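Local coordinates for putative metalloprotease II (Bacteroides fragilis, PDB 4ON1), which probably hydrolyses internal peptide bonds of proteins as an extracellular zinc-dependent metalloendopeptidase related to fragilysin, at residues Glu68-Tyr74 and Ala86-Tyr92; Ile118-Tyr122 and Leu216-Ile220; Pro168-Ile174 and Tyr353-Pro358; Lys81-Asn85 and Ile95-Arg99. Numbering follows the deposited sequence.

Contact 1: residues Glu68-Tyr74 and Ala86-Tyr92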
loop_
_atom_site.group_PDB
_atom_site.type_symbol
_atom_site.label_atom_id
_atom_site.label_comp_id
_atom_site.label_asym_id
_atom_site.label_seq_id
_atom_site.Cartn_x
_atom_site.Cartn_y
_atom_site.Cartn_z
ATOM N N GLU A 68 -0.911 -9.220 -9.949
ATOM C CA GLU A 68 -1.023 -10.066 -8.770
ATOM C C GLU A 68 -1.448 -11.469 -9.216
ATOM O O GLU A 68 -2.511 -11.635 -9.826
ATOM C CB GLU A 68 -2.040 -9.463 -7.797
ATOM C CG GLU A 68 -2.385 -10.290 -6.574
ATOM C CD GLU A 68 -3.626 -9.753 -5.873
ATOM O OE1 GLU A 68 -3.502 -8.787 -5.084
ATOM O OE2 GLU A 68 -4.737 -10.281 -6.134
ATOM N N SER A 69 -0.607 -12.464 -8.950
ATOM C CA SER A 69 -0.845 -13.824 -9.448
ATOM C C SER A 69 -1.118 -13.831 -10.946
ATOM O O SER A 69 -2.058 -14.485 -11.410
ATOM C CB SER A 69 -2.023 -14.470 -8.715
ATOM O OG SER A 69 -1.771 -14.543 -7.323
ATOM N N ASN A 70 -0.305 -13.080 -11.684
ATOM C CA ASN A 70 -0.466 -12.899 -13.126
ATOM C C ASN A 70 -1.850 -12.397 -13.527
ATOM O O ASN A 70 -2.331 -12.712 -14.616
ATOM C CB ASN A 70 -0.178 -14.208 -13.859
ATOM C CG ASN A 70 1.171 -14.782 -13.499
ATOM O OD1 ASN A 70 2.212 -14.227 -13.853
ATOM N ND2 ASN A 70 1.161 -15.908 -12.793
ATOM N N ARG A 71 -2.484 -11.618 -12.654
ATOM C CA ARG A 71 -3.787 -11.035 -12.970
ATOM C C ARG A 71 -3.792 -9.557 -12.605
ATOM O O ARG A 71 -3.134 -9.156 -11.646
ATOM C CB ARG A 71 -4.909 -11.745 -12.220
ATOM C CG ARG A 71 -5.115 -13.218 -12.571
ATOM C CD ARG A 71 -5.650 -13.418 -13.974
ATOM N NE ARG A 71 -5.915 -14.833 -14.238
ATOM C CZ ARG A 71 -5.063 -15.662 -14.832
ATOM N NH1 ARG A 71 -3.864 -15.231 -15.201
ATOM N NH2 ARG A 71 -5.402 -16.929 -15.031
ATOM N N PRO A 72 -4.532 -8.742 -13.370
ATOM C CA PRO A 72 -4.584 -7.307 -13.071
ATOM C C PRO A 72 -5.373 -7.007 -11.796
ATOM O O PRO A 72 -6.345 -7.701 -11.473
ATOM C CB PRO A 72 -5.281 -6.711 -14.301
ATOM C CG PRO A 72 -6.102 -7.842 -14.864
ATOM C CD PRO A 72 -5.362 -9.118 -14.532
ATOM N N VAL A 73 -4.930 -5.986 -11.067
ATOM C CA VAL A 73 -5.679 -5.442 -9.937
ATOM C C VAL A 73 -5.931 -3.964 -10.221
ATOM O O VAL A 73 -5.063 -3.278 -10.746
ATOM C CB VAL A 73 -4.921 -5.599 -8.597
ATOM C CG1 VAL A 73 -5.697 -4.937 -7.459
ATOM C CG2 VAL A 73 -4.651 -7.070 -8.289
ATOM N N TYR A 74 -7.131 -3.486 -9.919
ATOM C CA TYR A 74 -7.509 -2.130 -10.284
ATOM C C TYR A 74 -7.699 -1.245 -9.051
ATOM O O TYR A 74 -8.152 -1.701 -8.001
ATOM C CB TYR A 74 -8.776 -2.151 -11.148
ATOM C CG TYR A 74 -8.630 -2.972 -12.417
ATOM C CD1 TYR A 74 -7.876 -2.504 -13.490
ATOM C CD2 TYR A 74 -9.228 -4.222 -12.535
ATOM C CE1 TYR A 74 -7.733 -3.252 -14.650
ATOM C CE2 TYR A 74 -9.089 -4.981 -13.691
ATOM C CZ TYR A 74 -8.344 -4.490 -14.741
ATOM O OH TYR A 74 -8.212 -5.237 -15.887
ATOM N N ALA A 86 -10.731 2.478 -3.408
ATOM C CA ALA A 86 -11.187 1.099 -3.515
ATOM C C ALA A 86 -10.204 0.297 -4.334
ATOM O O ALA A 86 -9.418 0.853 -5.104
ATOM C CB ALA A 86 -12.588 1.026 -4.137
ATOM N N ILE A 87 -10.243 -1.015 -4.134
ATOM C CA ILE A 87 -9.385 -1.950 -4.848
ATOM C C ILE A 87 -10.219 -3.099 -5.384
ATOM O O ILE A 87 -11.033 -3.649 -4.650
ATOM C CB ILE A 87 -8.283 -2.491 -3.919
ATOM C CG1 ILE A 87 -7.471 -1.324 -3.339
ATOM C CG2 ILE A 87 -7.376 -3.455 -4.661
ATOM C CD1 ILE A 87 -6.483 -1.734 -2.272
ATOM N N LEU A 88 -10.033 -3.459 -6.655
ATOM C CA LEU A 88 -10.699 -4.636 -7.201
ATOM C C LEU A 88 -9.692 -5.660 -7.677
ATOM O O LEU A 88 -8.955 -5.423 -8.631
ATOM C CB LEU A 88 -11.635 -4.279 -8.361
ATOM C CG LEU A 88 -12.236 -5.524 -9.037
ATOM C CD1 LEU A 88 -13.037 -6.380 -8.052
ATOM C CD2 LEU A 88 -13.103 -5.139 -10.221
ATOM N N SER A 89 -9.666 -6.796 -6.992
ATOM C CA SER A 89 -8.888 -7.944 -7.431
ATOM C C SER A 89 -9.850 -9.055 -7.793
ATOM O O SER A 89 -11.017 -9.009 -7.413
ATOM C CB SER A 89 -7.932 -8.401 -6.330
ATOM O OG SER A 89 -7.495 -9.732 -6.540
ATOM N N GLN A 90 -9.373 -10.061 -8.510
ATOM C CA GLN A 90 -10.228 -11.195 -8.823
ATOM C C GLN A 90 -10.507 -12.047 -7.580
ATOM O O GLN A 90 -11.450 -12.834 -7.571
ATOM C CB GLN A 90 -9.602 -12.047 -9.934
ATOM C CG GLN A 90 -9.617 -11.338 -11.283
ATOM C CD GLN A 90 -8.996 -12.153 -12.394
ATOM O OE1 GLN A 90 -8.768 -13.355 -12.249
ATOM N NE2 GLN A 90 -8.737 -11.503 -13.523
ATOM N N SER A 91 -9.707 -11.862 -6.531
ATOM C CA SER A 91 -9.812 -12.665 -5.306
ATOM C C SER A 91 -10.392 -11.908 -4.109
ATOM O O SER A 91 -10.780 -12.511 -3.104
ATOM C CB SER A 91 -8.437 -13.204 -4.918
ATOM O OG SER A 91 -7.874 -13.941 -5.982
ATOM N N TYR A 92 -10.402 -10.585 -4.192
ATOM C CA TYR A 92 -10.870 -9.780 -3.077
ATOM C C TYR A 92 -11.174 -8.371 -3.568
ATOM O O TYR A 92 -10.781 -7.992 -4.669
ATOM C CB TYR A 92 -9.818 -9.743 -1.958
ATOM C CG TYR A 92 -8.538 -9.094 -2.422
ATOM C CD1 TYR A 92 -8.379 -7.711 -2.366
ATOM C CD2 TYR A 92 -7.509 -9.855 -2.959
ATOM C CE1 TYR A 92 -7.230 -7.111 -2.808
ATOM C CE2 TYR A 92 -6.348 -9.264 -3.406
ATOM C CZ TYR A 92 -6.221 -7.887 -3.328
ATOM O OH TYR A 92 -5.083 -7.274 -3.775
HETATM O O HOH W 1 -4.958 -12.557 -4.873
HETATM O O HOH W 2 -8.640 -15.261 -14.296
HETATM O O HOH W 3 -6.876 -9.992 -9.902
HETATM O O HOH W 4 -9.187 -7.253 -10.825
#
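E68 adopts an extended conformation, t at both chi1 and chi2, and so carries its carboxylate across to 86-92, where its two oxygens have separate partners. OE1 of E68 accepts from Y92 OH at 2.5 Å and OE2 of E68 from S89 OG at 2.8 Å. A glutamate suits this place, being long enough to span the gap and able to serve two hydroxyls at once. Y92 is in the p rotamer, which brings its hydroxyl close to E68; the same hydroxyl also bonds T221 of helix 217-230. S89, in the t rotamer, has a second role: its OG accepts from S91 N at 3.1 Å in an ST turn. Strand segments 71-74 and 86-88, part of the antiparallel hairpin 71-78/84-88, run at 162°, with Y74 and L88 a hydrogen-bonded pair (Y74 N to L88 O 3.0 Å, L88 N to Y74 O 2.9 Å). The Y74 (m) and L88 (t, p) side chains share one sheet face, where L88 meets helix 28-35. V73, t, sets its CG1 3.6 Å from I87 CG2. Past the Y74-L88 pair the direct ladder gives way to water: one molecule links P72 O to L88 O, and another links P72 O to Q90 N. At the exposed margin, R71 and Q90 are both m at chi1 and hold a water between R71 NE and Q90 OE1, 2.8 Å from each.

Contact 2: residues Ile118-Tyr122 and Leu216-Ile220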
loop_
_atom_site.group_PDB
_atom_site.type_symbol
_atom_site.label_atom_id
_atom_site.label_comp_id
_atom_site.label_asym_id
_atom_site.label_seq_id
_atom_site.Cartn_x
_atom_site.Cartn_y
_atom_site.Cartn_z
ATOM N N ILE A 118 -8.798 -14.675 6.842
ATOM C CA ILE A 118 -8.499 -13.256 6.998
ATOM C C ILE A 118 -9.139 -12.708 8.276
ATOM O O ILE A 118 -8.503 -11.983 9.042
ATOM C CB ILE A 118 -8.991 -12.438 5.798
ATOM C CG1 ILE A 118 -8.249 -12.851 4.521
ATOM C CG2 ILE A 118 -8.760 -10.948 6.053
ATOM C CD1 ILE A 118 -6.736 -12.615 4.581
ATOM N N ALA A 119 -10.393 -13.075 8.519
ATOM C CA ALA A 119 -11.084 -12.618 9.717
ATOM C C ALA A 119 -10.393 -13.105 10.992
ATOM O O ALA A 119 -10.295 -12.364 11.971
ATOM C CB ALA A 119 -12.526 -13.076 9.697
ATOM N N ASN A 120 -9.905 -14.344 10.972
ATOM C CA ASN A 120 -9.182 -14.897 12.115
ATOM C C ASN A 120 -7.904 -14.112 12.391
ATOM O O ASN A 120 -7.541 -13.882 13.546
ATOM C CB ASN A 120 -8.827 -16.372 11.892
ATOM C CG ASN A 120 -10.049 -17.272 11.796
ATOM O OD1 ASN A 120 -11.112 -16.967 12.337
ATOM N ND2 ASN A 120 -9.889 -18.405 11.112
ATOM N N TYR A 121 -7.212 -13.723 11.324
ATOM C CA TYR A 121 -6.022 -12.904 11.468
ATOM C C TYR A 121 -6.349 -11.646 12.275
ATOM O O TYR A 121 -5.673 -11.335 13.254
ATOM C CB TYR A 121 -5.435 -12.532 10.098
ATOM C CG TYR A 121 -4.401 -11.421 10.179
ATOM C CD1 TYR A 121 -3.049 -11.715 10.324
ATOM C CD2 TYR A 121 -4.778 -10.081 10.138
ATOM C CE1 TYR A 121 -2.104 -10.710 10.413
ATOM C CE2 TYR A 121 -3.840 -9.071 10.229
ATOM C CZ TYR A 121 -2.507 -9.391 10.365
ATOM O OH TYR A 121 -1.577 -8.383 10.449
ATOM N N TYR A 122 -7.383 -10.925 11.858
ATOM C CA TYR A 122 -7.722 -9.663 12.508
ATOM C C TYR A 122 -8.269 -9.863 13.918
ATOM O O TYR A 122 -8.077 -9.017 14.790
ATOM C CB TYR A 122 -8.725 -8.884 11.666
ATOM C CG TYR A 122 -8.072 -8.186 10.503
ATOM C CD1 TYR A 122 -8.272 -8.624 9.205
ATOM C CD2 TYR A 122 -7.223 -7.112 10.711
ATOM C CE1 TYR A 122 -7.661 -7.994 8.134
ATOM C CE2 TYR A 122 -6.607 -6.471 9.648
ATOM C CZ TYR A 122 -6.830 -6.921 8.362
ATOM O OH TYR A 122 -6.219 -6.290 7.301
ATOM N N LEU A 216 -0.708 -10.140 3.799
ATOM C CA LEU A 216 -2.035 -10.431 3.273
ATOM C C LEU A 216 -2.241 -9.761 1.918
ATOM O O LEU A 216 -1.803 -8.633 1.711
ATOM C CB LEU A 216 -3.110 -9.974 4.258
ATOM C CG LEU A 216 -2.978 -10.488 5.693
ATOM C CD1 LEU A 216 -4.147 -9.990 6.558
ATOM C CD2 LEU A 216 -2.872 -12.015 5.727
ATOM N N GLU A 217 -2.924 -10.455 1.007
ATOM C CA GLU A 217 -3.118 -9.963 -0.358
ATOM C C GLU A 217 -3.646 -8.528 -0.415
ATOM O O GLU A 217 -3.066 -7.680 -1.098
ATOM C CB GLU A 217 -4.073 -10.899 -1.116
ATOM C CG GLU A 217 -3.628 -12.356 -1.152
ATOM C CD GLU A 217 -4.186 -13.162 0.002
ATOM O OE1 GLU A 217 -3.791 -12.875 1.150
ATOM O OE2 GLU A 217 -5.025 -14.066 -0.223
ATOM N N HIS A 218 -4.723 -8.247 0.314
ATOM C CA HIS A 218 -5.328 -6.917 0.285
ATOM C C HIS A 218 -4.458 -5.865 0.974
ATOM O O HIS A 218 -4.538 -4.685 0.646
ATOM C CB HIS A 218 -6.708 -6.939 0.943
ATOM C CG HIS A 218 -6.654 -7.100 2.426
ATOM N ND1 HIS A 218 -6.505 -8.328 3.035
ATOM C CD2 HIS A 218 -6.690 -6.184 3.423
ATOM C CE1 HIS A 218 -6.474 -8.164 4.344
ATOM N NE2 HIS A 218 -6.581 -6.871 4.608
ATOM N N ASP A 219 -3.654 -6.277 1.950
ATOM C CA ASP A 219 -2.721 -5.344 2.583
ATOM C C ASP A 219 -1.677 -4.839 1.585
ATOM O O ASP A 219 -1.350 -3.654 1.565
ATOM C CB ASP A 219 -2.009 -5.993 3.774
ATOM C CG ASP A 219 -2.854 -5.985 5.037
ATOM O OD1 ASP A 219 -3.704 -5.078 5.182
ATOM O OD2 ASP A 219 -2.654 -6.875 5.890
ATOM N N ILE A 220 -1.158 -5.742 0.761
ATOM C CA ILE A 220 -0.148 -5.366 -0.223
ATOM C C ILE A 220 -0.688 -4.303 -1.172
ATOM O O ILE A 220 -0.025 -3.296 -1.436
ATOM C CB ILE A 220 0.333 -6.594 -1.017
ATOM C CG1 ILE A 220 0.994 -7.593 -0.061
ATOM C CG2 ILE A 220 1.321 -6.186 -2.102
ATOM C CD1 ILE A 220 1.349 -8.925 -0.704
HETATM O O HOH W 5 -2.728 -6.232 8.436
#
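This is a buried meeting of helix side with helix start: one face of helix 112-126, in the fragilysin-type N-terminal domain, packs on the first turn of helix 217-230. The latter helix follows strand 201-209 and precedes its parallel neighbour 240-248, so it lies in a beta-alpha-beta crossover. L216, at the N-cap position, is the apolar wedge. Its CD1 lies over the face of the Y121 ring, 3.8 Å from the ring centroid, in a CH-pi contact, while L216 CD2 reaches I118 CD1 at 4.1 Å. A branched leucine suits the spot because its two methyls can touch two residues about one helical turn apart. I118 CG2 lies 4.0 Å from H218 CE1, beside a polar cluster. There Y122 OH and H218 NE2 form a hydrogen bond of 2.8 Å, and a water joins Y121 OH (3.2 Å) to D219 OD2 (2.6 Å). Outside the pair of segments, Y121 OH also bonds D289, and D219 OD1 and Y122 OH both bond S326. H218 ND1 is held by Y109 OH, so both imidazole nitrogens meet tyrosine hydroxyls, and the polar groups buried by this interface are paid for with hydrogen bonds.

Contact 3: residues Pro168-Ile174 and Tyr353-Pro358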
loop_
_atom_site.group_PDB
_atom_site.type_symbol
_atom_site.label_atom_id
_atom_site.label_comp_id
_atom_site.label_asym_id
_atom_site.label_seq_id
_atom_site.Cartn_x
_atom_site.Cartn_y
_atom_site.Cartn_z
ATOM N N PRO A 168 2.703 1.027 19.548
ATOM C CA PRO A 168 3.794 1.570 20.363
ATOM C C PRO A 168 4.773 2.413 19.534
ATOM O O PRO A 168 4.534 2.642 18.346
ATOM C CB PRO A 168 4.487 0.312 20.909
ATOM C CG PRO A 168 3.525 -0.825 20.643
ATOM C CD PRO A 168 2.821 -0.431 19.390
ATOM N N PHE A 169 5.845 2.874 20.178
ATOM C CA PHE A 169 6.953 3.592 19.535
ATOM C C PHE A 169 6.556 4.924 18.887
ATOM O O PHE A 169 7.341 5.519 18.141
ATOM C CB PHE A 169 7.622 2.695 18.483
ATOM C CG PHE A 169 8.050 1.351 19.014
ATOM C CD1 PHE A 169 9.184 1.227 19.804
ATOM C CD2 PHE A 169 7.320 0.207 18.712
ATOM C CE1 PHE A 169 9.578 -0.009 20.294
ATOM C CE2 PHE A 169 7.709 -1.034 19.195
ATOM C CZ PHE A 169 8.839 -1.141 19.986
ATOM N N LYS A 170 5.347 5.396 19.181
ATOM C CA LYS A 170 4.885 6.678 18.660
ATOM C C LYS A 170 5.734 7.830 19.200
ATOM O O LYS A 170 5.896 7.983 20.413
ATOM C CB LYS A 170 3.411 6.897 18.999
ATOM C CG LYS A 170 2.909 8.299 18.697
ATOM C CD LYS A 170 1.563 8.559 19.356
ATOM C CE LYS A 170 1.101 9.988 19.113
ATOM N NZ LYS A 170 -0.218 10.276 19.751
ATOM N N GLY A 171 6.289 8.628 18.294
ATOM C CA GLY A 171 7.114 9.753 18.691
ATOM C C GLY A 171 8.588 9.417 18.579
ATOM O O GLY A 171 9.445 10.296 18.668
ATOM N N LEU A 172 8.882 8.130 18.418
ATOM C CA LEU A 172 10.260 7.666 18.315
ATOM C C LEU A 172 10.782 7.886 16.899
ATOM O O LEU A 172 10.033 7.743 15.928
ATOM C CB LEU A 172 10.369 6.193 18.715
ATOM C CG LEU A 172 9.953 5.931 20.167
ATOM C CD1 LEU A 172 10.249 4.497 20.581
ATOM C CD2 LEU A 172 10.611 6.927 21.117
ATOM N N PRO A 173 12.071 8.235 16.770
ATOM C CA PRO A 173 12.570 8.564 15.432
ATOM C C PRO A 173 12.670 7.342 14.523
ATOM O O PRO A 173 13.180 6.291 14.920
ATOM C CB PRO A 173 13.950 9.166 15.709
ATOM C CG PRO A 173 14.384 8.562 17.002
ATOM C CD PRO A 173 13.135 8.235 17.789
ATOM N N ILE A 174 12.177 7.504 13.298
ATOM C CA ILE A 174 12.188 6.448 12.297
ATOM C C ILE A 174 13.615 6.359 11.756
ATOM O O ILE A 174 14.223 7.379 11.431
ATOM C CB ILE A 174 11.160 6.735 11.170
ATOM C CG1 ILE A 174 9.740 6.791 11.747
ATOM C CG2 ILE A 174 11.269 5.716 10.041
ATOM C CD1 ILE A 174 8.666 7.084 10.720
ATOM N N TYR A 353 7.344 12.213 7.521
ATOM C CA TYR A 353 7.530 12.658 8.900
ATOM C C TYR A 353 8.573 11.799 9.624
ATOM O O TYR A 353 8.559 10.565 9.539
ATOM C CB TYR A 353 6.206 12.629 9.659
ATOM C CG TYR A 353 6.259 13.333 10.998
ATOM C CD1 TYR A 353 5.637 12.795 12.112
ATOM C CD2 TYR A 353 6.930 14.539 11.141
ATOM C CE1 TYR A 353 5.675 13.443 13.338
ATOM C CE2 TYR A 353 6.978 15.195 12.358
ATOM C CZ TYR A 353 6.350 14.639 13.453
ATOM O OH TYR A 353 6.398 15.288 14.663
ATOM N N THR A 354 9.470 12.482 10.328
ATOM C CA THR A 354 10.637 11.877 10.962
ATOM C C THR A 354 10.291 10.902 12.083
ATOM O O THR A 354 11.078 10.014 12.418
ATOM C CB THR A 354 11.554 12.975 11.528
ATOM O OG1 THR A 354 11.688 14.027 10.564
ATOM C CG2 THR A 354 12.930 12.423 11.876
ATOM N N TRP A 355 9.108 11.070 12.660
ATOM C CA TRP A 355 8.693 10.264 13.799
ATOM C C TRP A 355 7.387 9.546 13.488
ATOM O O TRP A 355 6.625 9.973 12.626
ATOM C CB TRP A 355 8.549 11.133 15.055
ATOM C CG TRP A 355 9.828 11.813 15.487
ATOM C CD1 TRP A 355 10.800 11.290 16.288
ATOM C CD2 TRP A 355 10.261 13.142 15.149
ATOM N NE1 TRP A 355 11.812 12.202 16.466
ATOM C CE2 TRP A 355 11.507 13.347 15.778
ATOM C CE3 TRP A 355 9.720 14.173 14.372
ATOM C CZ2 TRP A 355 12.221 14.544 15.657
ATOM C CZ3 TRP A 355 10.430 15.361 14.252
ATOM C CH2 TRP A 355 11.666 15.535 14.892
ATOM N N TYR A 356 7.142 8.441 14.180
ATOM C CA TYR A 356 5.927 7.659 13.978
ATOM C C TYR A 356 4.719 8.354 14.614
ATOM O O TYR A 356 4.665 8.532 15.829
ATOM C CB TYR A 356 6.107 6.254 14.558
ATOM C CG TYR A 356 4.913 5.333 14.413
ATOM C CD1 TYR A 356 4.138 5.334 13.256
ATOM C CD2 TYR A 356 4.579 4.434 15.425
ATOM C CE1 TYR A 356 3.051 4.477 13.118
ATOM C CE2 TYR A 356 3.497 3.575 15.297
ATOM C CZ TYR A 356 2.737 3.602 14.141
ATOM O OH TYR A 356 1.659 2.753 14.003
ATOM N N SER A 357 3.765 8.770 13.787
ATOM C CA SER A 357 2.595 9.501 14.268
ATOM C C SER A 357 1.366 9.075 13.473
ATOM O O SER A 357 1.484 8.686 12.314
ATOM C CB SER A 357 2.822 11.015 14.164
ATOM O OG SER A 357 1.604 11.706 13.947
ATOM N N PRO A 358 0.181 9.125 14.104
ATOM C CA PRO A 358 -1.082 8.754 13.449
ATOM C C PRO A 358 -1.658 9.848 12.560
ATOM O O PRO A 358 -2.689 9.642 11.911
ATOM C CB PRO A 358 -2.031 8.497 14.633
ATOM C CG PRO A 358 -1.162 8.499 15.869
ATOM C CD PRO A 358 -0.014 9.395 15.537
#
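Backbone hydrogen bonds dominate: I174 N to T354 O at 2.9 Å and G171 N to Y356 O at 3.0 Å, with a weak third from Y356 N to L172 O at 3.4 Å. The two loops run antiparallel and make a single bridge, P173 with W355, consistent with a fragilysin-like zymogen, in which the prosegment carrying D176 lies along the loop after the probable Met-turn. I174 and T354 sit beside the zinc ligands D176 and H344 respectively. A type II turn from F169 to L172 shapes 168-174; G171 takes its third position, where a side chain would collide with the preceding carbonyl. Around this backbone core, the Y356 ring presents its edge to P168 O, its hydroxyl being held by N167, and K170 lies extended so that its CE is 3.8 Å from P358 CD. P173 packs its CB 3.8 Å from W355 CD1. I174, whose CB points toward 353-358, brings its CD1 to 3.7 Å from Y353 O.

Contact 4: residues Lys81-Asn85 and Ile95-Arg99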
loop_
_atom_site.group_PDB
_atom_site.type_symbol
_atom_site.label_atom_id
_atom_site.label_comp_id
_atom_site.label_asym_id
_atom_site.label_seq_id
_atom_site.Cartn_x
_atom_site.Cartn_y
_atom_site.Cartn_z
ATOM N N LYS A 81 -12.824 15.778 -2.222
ATOM C CA LYS A 81 -13.238 15.807 -0.815
ATOM C C LYS A 81 -13.935 14.499 -0.435
ATOM O O LYS A 81 -14.244 14.259 0.733
ATOM C CB LYS A 81 -14.112 17.028 -0.523
ATOM C CG LYS A 81 -13.364 18.330 -0.756
ATOM C CD LYS A 81 -14.165 19.544 -0.346
ATOM C CE LYS A 81 -13.436 20.814 -0.751
ATOM N NZ LYS A 81 -14.223 22.036 -0.443
ATOM N N ASP A 82 -14.191 13.678 -1.449
ATOM C CA ASP A 82 -14.817 12.379 -1.299
ATOM C C ASP A 82 -13.957 11.581 -0.329
ATOM O O ASP A 82 -14.464 10.943 0.596
ATOM C CB ASP A 82 -14.912 11.671 -2.652
ATOM C CG ASP A 82 -16.075 12.165 -3.493
ATOM O OD1 ASP A 82 -16.887 12.967 -2.983
ATOM O OD2 ASP A 82 -16.164 11.763 -4.674
ATOM N N SER A 83 -12.647 11.641 -0.564
ATOM C CA SER A 83 -11.652 10.938 0.239
ATOM C C SER A 83 -12.005 9.462 0.407
ATOM O O SER A 83 -12.108 8.956 1.528
ATOM C CB SER A 83 -11.501 11.609 1.607
ATOM O OG SER A 83 -10.326 11.168 2.267
ATOM N N ILE A 84 -12.203 8.784 -0.718
ATOM C CA ILE A 84 -12.452 7.347 -0.722
ATOM C C ILE A 84 -11.518 6.640 -1.713
ATOM O O ILE A 84 -11.180 7.196 -2.755
ATOM C CB ILE A 84 -13.942 7.056 -1.056
ATOM C CG1 ILE A 84 -14.202 5.558 -1.236
ATOM C CG2 ILE A 84 -14.371 7.809 -2.295
ATOM C CD1 ILE A 84 -15.672 5.216 -1.380
ATOM N N ASN A 85 -11.093 5.426 -1.371
ATOM C CA ASN A 85 -10.324 4.575 -2.270
ATOM C C ASN A 85 -10.950 3.198 -2.310
ATOM O O ASN A 85 -11.606 2.789 -1.352
ATOM C CB ASN A 85 -8.860 4.451 -1.826
ATOM C CG ASN A 85 -8.066 5.728 -2.044
ATOM O OD1 ASN A 85 -7.652 6.388 -1.088
ATOM N ND2 ASN A 85 -7.857 6.085 -3.306
ATOM N N ILE A 95 -12.758 -1.277 0.161
ATOM C CA ILE A 95 -13.093 0.132 0.137
ATOM C C ILE A 95 -12.471 0.753 1.366
ATOM O O ILE A 95 -12.553 0.188 2.457
ATOM C CB ILE A 95 -14.615 0.400 0.168
ATOM C CG1 ILE A 95 -15.317 -0.191 -1.049
ATOM C CG2 ILE A 95 -14.888 1.899 0.215
ATOM C CD1 ILE A 95 -16.747 0.303 -1.191
ATOM N N ARG A 96 -11.823 1.896 1.185
ATOM C CA ARG A 96 -11.289 2.644 2.310
ATOM C C ARG A 96 -11.901 4.029 2.302
ATOM O O ARG A 96 -11.853 4.726 1.284
ATOM C CB ARG A 96 -9.757 2.718 2.244
ATOM C CG ARG A 96 -9.141 3.521 3.370
ATOM C CD ARG A 96 -7.631 3.431 3.364
ATOM N NE ARG A 96 -7.170 2.103 3.755
ATOM C CZ ARG A 96 -5.896 1.772 3.916
ATOM N NH1 ARG A 96 -4.946 2.677 3.728
ATOM N NH2 ARG A 96 -5.574 0.535 4.272
ATOM N N LEU A 97 -12.498 4.429 3.420
ATOM C CA LEU A 97 -13.055 5.769 3.501
ATOM C C LEU A 97 -13.126 6.288 4.931
ATOM O O LEU A 97 -12.822 5.570 5.886
ATOM C CB LEU A 97 -14.439 5.800 2.848
ATOM C CG LEU A 97 -15.405 4.649 3.124
ATOM C CD1 LEU A 97 -15.926 4.694 4.539
ATOM C CD2 LEU A 97 -16.561 4.685 2.140
ATOM N N GLN A 98 -13.525 7.547 5.066
ATOM C CA GLN A 98 -13.623 8.173 6.374
ATOM C C GLN A 98 -15.020 8.029 6.964
ATOM O O GLN A 98 -16.014 8.365 6.321
ATOM C CB GLN A 98 -13.240 9.649 6.283
ATOM C CG GLN A 98 -11.849 9.881 5.714
ATOM C CD GLN A 98 -10.819 10.135 6.798
ATOM O OE1 GLN A 98 -11.027 9.790 7.963
ATOM N NE2 GLN A 98 -9.698 10.740 6.419
ATOM N N ARG A 99 -15.078 7.534 8.197
ATOM C CA ARG A 99 -16.319 7.474 8.957
ATOM C C ARG A 99 -16.085 8.073 10.333
ATOM O O ARG A 99 -15.276 7.556 11.103
ATOM C CB ARG A 99 -16.819 6.037 9.109
ATOM C CG ARG A 99 -17.041 5.277 7.814
ATOM C CD ARG A 99 -18.350 5.658 7.158
ATOM N NE ARG A 99 -19.497 5.253 7.968
ATOM C CZ ARG A 99 -20.488 6.069 8.306
ATOM N NH1 ARG A 99 -20.473 7.325 7.888
ATOM N NH2 ARG A 99 -21.492 5.627 9.051
HETATM O O HOH W 6 -9.465 6.684 1.442
#
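I95, within strand 92-99, sets its CG2 3.8 Å from I84 CD1, and its CA-H makes a CH...O contact with N85 O (I95 CA to N85 O 3.4 Å). R96 follows as the anchor of the register. With N85 it forms an antiparallel hydrogen-bonded pair, R96 N to N85 O at 2.7 Å and N85 N to R96 O at 2.8 Å, both close to straight. Its side chain and that of N85 lie on the sheet face turned to helix 217-230, where R96 touches S222 and N85 touches Q225; the guanidinium runs on to a salt bridge with D105, which suits a long charged residue that is only partly exposed. L97 goes to the other face, its CD2 3.7 Å from I84 CD1. I84 thus reaches both I95 and L97 with one methyl, and it also touches T56 and I58 of strand 52-68, a buried setting that suits a branched aliphatic residue. Q98, exposed, brings its CG to 4.0 Å from S83 OG, polar residues suiting the solvent. Strands 84-88 and 92-99 form one hairpin of an antiparallel meander, 71-78, 84-88, 92-99 and 102-109, each pairing with the next in sequence.

Contacts 1 and 4 are successive hairpins of one sheet: strand 84-88 serves both, and they touch where A86 CB lies 4.3 Å from I95 CG1, although their centres are about 19 Å apart. Contact 2 meets contact 1 at Y92, where Y92 CE1 is 3.6 Å from H218 CA, so helix 217-230 adjoins the strands of the hairpins as well as helix 112-126. Contact 3 stands apart, its centre about 32 Å from that of contact 1 and about 24 Å from those of contacts 2 and 4. It alone borders the metal site, the side chain of I174 lying about 4 Å from the zinc bound by D176, H334, H338 and H344.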